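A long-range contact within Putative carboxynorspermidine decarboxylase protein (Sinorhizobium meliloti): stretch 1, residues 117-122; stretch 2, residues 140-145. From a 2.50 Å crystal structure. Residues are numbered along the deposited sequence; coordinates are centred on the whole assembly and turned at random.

Stretch 1, residues 117-122: GLRLNP
Stretch 2 (140-145) RLGEWD

A single beta bridge joins the two stretches in a contact that buries 407 Å² in all, both sides summed. Stretch 1 enters as a strand that begins earlier in the chain and stays extended through Asn-121; stretch 2 has no regular secondary structure. The end-to-end directions of the touching parts lie 83° apart, so the segments cross rather than run alongside each other. Pairing is limited to a single bridge: Leu-120 is bridged to Glu-143 with their CA atoms 4.8 Å apart, while the nearest CA pair is Leu-120 to Gly-142, at 4.3 Å.

Gly-117, extended at phi/psi -131/168, leads in without touching stretch 2. Leu-118 (-137/137) is buried, its CA-to-CB bond sideways to the other stretch. With chi1 t and chi2 near 82°, its end comes nearer, and CD2 lies 4.2 Å from CG of Glu-143. The aliphatic part of the glutamate thus offers a leucine methyl an apolar neighbour. Glu-143 itself (-90/145, chi1 and chi2 both m) starts sideways and leads its end away, where OE2 is hydrogen-bonded elsewhere in the structure.

Arg-119 (-80/136) contributes through both backbone and side chain. Its carbonyl O accepts a hydrogen bond from N of Glu-143 at 2.9 Å, with an N-H...O angle of 157°. The same O lies 3.1 Å from CA of Gly-142, so the backbones are very close here. The side chain is fully extended, chi1 to chi3 all t and chi4 163°, which carries the guanidinium along to Leu-141. CB of that leucine covers one guanidinium face, 3.7 Å from NH1 of Arg-119. A flat group can pack its face against a hydrocarbon while its nitrogens bond at the edge, and both NH1 and NH2 are satisfied elsewhere in the structure. Leu-141 (-125/105), its CA-to-CB bond sideways, has chi1 m and chi2 t.

Leu-120 (-115/138) turns its CA-to-CB bond away overall, with chi1 -98° and chi2 33°, both between wells. It is buried, so an apolar side chain suits the place. Its backbone faces the partner: CA makes a CA-H...O contact of 3.3 Å with O of Glu-143. Close to this backbone sits Gly-142, at phi/psi 90/156. A CB there would point toward stretch 1, 2.9 Å from both C of Leu-120 and N of Asn-121, and would also be jammed against the carbonyl O of Leu-141. Glycine suits both the packing and the backbone angles.

Asn-121 (-103/112) completes the bridge: its N donates to O of Glu-143 at 2.9 Å, nearly straight at 170°. Glu-143 is thus held through both its N and its O. The CA-to-CB bond of Asn-121 points toward stretch 2, and its CB lies 3.1 Å from O of Leu-141; chi1 is t and chi2 -8°. The amide suits this partly exposed place, its OD1 hydrogen-bonded to a residue just outside the stretches. Asn-121 O packs 3.7 Å from CB of Trp-144 (-115/-22, chi1 p, chi2 86°), whose exposed side chain leads its end away. Pro-122 (-71/-35), its CA-to-CB bond away, makes no contact, and neither does Asp-145, at the N-cap position before a helix.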

ATOM      1  N   GLY B 117      -5.777 -24.206 -18.929  1.00 43.69           N
ATOM      2  CA  GLY B 117      -4.470 -24.601 -18.422  1.00 43.41           C
ATOM      3  C   GLY B 117      -4.513 -24.886 -16.941  1.00 44.47           C
ATOM      4  O   GLY B 117      -5.496 -24.599 -16.261  1.00 44.80           O
ATOM      5  N   LEU B 118      -3.444 -25.477 -16.425  1.00 45.81           N
ATOM      6  CA  LEU B 118      -3.391 -25.847 -15.022  1.00 46.46           C
ATOM      7  C   LEU B 118      -2.014 -25.456 -14.534  1.00 46.45           C
ATOM      8  O   LEU B 118      -1.035 -25.667 -15.233  1.00 46.84           O
ATOM      9  CB  LEU B 118      -3.628 -27.365 -14.869  1.00 48.23           C
ATOM     10  CG  LEU B 118      -3.655 -27.955 -13.447  1.00 49.58           C
ATOM     11  CD1 LEU B 118      -5.027 -27.774 -12.786  1.00 50.46           C
ATOM     12  CD2 LEU B 118      -3.255 -29.425 -13.413  1.00 50.21           C
ATOM     13  N   ARG B 119      -1.927 -24.871 -13.348  1.00 46.88           N
ATOM     14  CA  ARG B 119      -0.618 -24.574 -12.781  1.00 47.71           C
ATOM     15  C   ARG B 119       0.024 -25.800 -12.155  1.00 50.23           C
ATOM     16  O   ARG B 119      -0.615 -26.558 -11.418  1.00 52.01           O
ATOM     17  CB  ARG B 119      -0.705 -23.484 -11.727  1.00 47.09           C
ATOM     18  CG  ARG B 119       0.648 -22.972 -11.335  1.00 47.82           C
ATOM     19  CD  ARG B 119       0.571 -21.943 -10.265  1.00 50.85           C
ATOM     20  NE  ARG B 119       1.899 -21.413  -9.970  1.00 55.14           N
ATOM     21  CZ  ARG B 119       2.126 -20.278  -9.320  1.00 55.85           C
ATOM     22  NH1 ARG B 119       1.101 -19.531  -8.896  1.00 56.52           N
ATOM     23  NH2 ARG B 119       3.377 -19.884  -9.106  1.00 55.32           N
ATOM     24  N   LEU B 120       1.303 -25.979 -12.435  1.00 51.07           N
ATOM     25  CA  LEU B 120       2.048 -27.085 -11.884  1.00 53.29           C
ATOM     26  C   LEU B 120       3.108 -26.541 -10.963  1.00 54.26           C
ATOM     27  O   LEU B 120       3.750 -25.540 -11.259  1.00 52.34           O
ATOM     28  CB  LEU B 120       2.679 -27.891 -13.012  1.00 54.18           C
ATOM     29  CG  LEU B 120       2.063 -29.181 -13.577  1.00 54.77           C
ATOM     30  CD1 LEU B 120       0.551 -29.237 -13.567  1.00 53.22           C
ATOM     31  CD2 LEU B 120       2.610 -29.377 -14.991  1.00 54.42           C
ATOM     32  N   ASN B 121       3.262 -27.198  -9.821  1.00 57.86           N
ATOM     33  CA  ASN B 121       4.189 -26.772  -8.786  1.00 59.96           C
ATOM     34  C   ASN B 121       5.397 -27.681  -8.858  1.00 63.20           C
ATOM     35  O   ASN B 121       5.279 -28.882  -8.593  1.00 65.91           O
ATOM     36  CB  ASN B 121       3.514 -26.878  -7.420  1.00 60.57           C
ATOM     37  CG  ASN B 121       4.376 -26.341  -6.271  1.00 61.40           C
ATOM     38  OD1 ASN B 121       5.556 -26.015  -6.433  1.00 60.27           O
ATOM     39  ND2 ASN B 121       3.772 -26.267  -5.085  1.00 61.41           N
ATOM     40  N   PRO B 122       6.559 -27.134  -9.258  1.00 64.05           N
ATOM     41  CA  PRO B 122       7.739 -27.991  -9.247  1.00 66.94           C
ATOM     42  C   PRO B 122       8.252 -28.336  -7.828  1.00 70.32           C
ATOM     43  O   PRO B 122       8.707 -29.475  -7.619  1.00 73.66           O
ATOM     44  CB  PRO B 122       8.766 -27.184 -10.047  1.00 66.09           C
ATOM     45  CG  PRO B 122       7.952 -26.262 -10.893  1.00 62.09           C
ATOM     46  CD  PRO B 122       6.798 -25.892 -10.018  1.00 62.02           C
ATOM     47  N   ARG B 140       0.810 -24.697  -1.931  1.00 71.01           N
ATOM     48  CA  ARG B 140      -0.536 -24.194  -2.227  1.00 70.41           C
ATOM     49  C   ARG B 140      -0.693 -23.436  -3.578  1.00 67.80           C
ATOM     50  O   ARG B 140      -1.728 -22.808  -3.848  1.00 66.87           O
ATOM     51  CB  ARG B 140      -1.083 -23.359  -1.052  1.00 70.65           C
ATOM     52  CG  ARG B 140      -0.472 -21.971  -0.856  1.00 70.71           C
ATOM     53  CD  ARG B 140      -1.252 -21.167   0.221  1.00 74.89           C
ATOM     54  NE  ARG B 140      -0.957 -19.728   0.202  1.00 75.47           N
ATOM     55  CZ  ARG B 140      -1.566 -18.836  -0.585  1.00 74.88           C
ATOM     56  NH1 ARG B 140      -2.524 -19.220  -1.424  1.00 75.71           N
ATOM     57  NH2 ARG B 140      -1.216 -17.553  -0.541  1.00 73.66           N
ATOM     58  N   LEU B 141       0.339 -23.492  -4.411  1.00 66.93           N
ATOM     59  CA  LEU B 141       0.274 -22.929  -5.760  1.00 64.93           C
ATOM     60  C   LEU B 141       0.633 -23.990  -6.785  1.00 65.24           C
ATOM     61  O   LEU B 141       1.799 -24.341  -6.927  1.00 66.03           O
ATOM     62  CB  LEU B 141       1.234 -21.754  -5.912  1.00 63.46           C
ATOM     63  CG  LEU B 141       1.129 -20.574  -4.950  1.00 63.35           C
ATOM     64  CD1 LEU B 141       2.212 -19.563  -5.283  1.00 61.60           C
ATOM     65  CD2 LEU B 141      -0.257 -19.924  -4.991  1.00 61.88           C
ATOM     66  N   GLY B 142      -0.369 -24.498  -7.493  1.00 64.99           N
ATOM     67  CA  GLY B 142      -0.149 -25.518  -8.512  1.00 65.72           C
ATOM     68  C   GLY B 142      -0.217 -26.945  -7.992  1.00 68.03           C
ATOM     69  O   GLY B 142      -0.011 -27.203  -6.806  1.00 69.24           O
ATOM     70  N   GLU B 143      -0.520 -27.874  -8.887  1.00 68.65           N
ATOM     71  CA  GLU B 143      -0.556 -29.289  -8.528  1.00 71.59           C
ATOM     72  C   GLU B 143       0.823 -29.910  -8.754  1.00 72.64           C
ATOM     73  O   GLU B 143       1.529 -29.519  -9.675  1.00 71.46           O
ATOM     74  CB  GLU B 143      -1.631 -30.027  -9.333  1.00 71.89           C
ATOM     75  CG  GLU B 143      -3.060 -29.471  -9.168  1.00 71.98           C
ATOM     76  CD  GLU B 143      -3.740 -29.877  -7.853  1.00 74.77           C
ATOM     77  OE1 GLU B 143      -3.224 -30.771  -7.148  1.00 78.02           O
ATOM     78  OE2 GLU B 143      -4.805 -29.308  -7.530  1.00 73.93           O
ATOM     79  N   TRP B 144       1.213 -30.856  -7.902  1.00 75.26           N
ATOM     80  CA  TRP B 144       2.510 -31.507  -8.028  1.00 76.87           C
ATOM     81  C   TRP B 144       2.340 -32.975  -8.352  1.00 79.11           C
ATOM     82  O   TRP B 144       3.259 -33.603  -8.873  1.00 80.23           O
ATOM     83  CB  TRP B 144       3.324 -31.370  -6.732  1.00 78.71           C
ATOM     84  CG  TRP B 144       2.799 -32.208  -5.598  1.00 82.30           C
ATOM     85  CD1 TRP B 144       3.094 -33.519  -5.334  1.00 85.95           C
ATOM     86  CD2 TRP B 144       1.876 -31.795  -4.592  1.00 83.77           C
ATOM     87  NE1 TRP B 144       2.410 -33.947  -4.221  1.00 88.53           N
ATOM     88  CE2 TRP B 144       1.654 -32.910  -3.745  1.00 87.54           C
ATOM     89  CE3 TRP B 144       1.210 -30.591  -4.320  1.00 83.35           C
ATOM     90  CZ2 TRP B 144       0.799 -32.854  -2.637  1.00 90.37           C
ATOM     91  CZ3 TRP B 144       0.356 -30.530  -3.213  1.00 85.74           C
ATOM     92  CH2 TRP B 144       0.161 -31.658  -2.384  1.00 89.30           C
ATOM     93  N   ASP B 145       1.172 -33.522  -8.019  1.00 80.24           N
ATOM     94  CA  ASP B 145       0.942 -34.975  -8.082  1.00 83.00           C
ATOM     95  C   ASP B 145       0.450 -35.433  -9.457  1.00 82.19           C
ATOM     96  O   ASP B 145      -0.724 -35.255  -9.810  1.00 81.16           O
ATOM     97  CB  ASP B 145      -0.015 -35.409  -6.969  1.00 84.86           C
ATOM     98  CG  ASP B 145      -0.029 -36.914  -6.752  1.00 89.62           C
ATOM     99  OD1 ASP B 145       0.173 -37.679  -7.719  1.00 91.25           O
ATOM    100  OD2 ASP B 145      -0.263 -37.340  -5.599  1.00 93.02           O
TER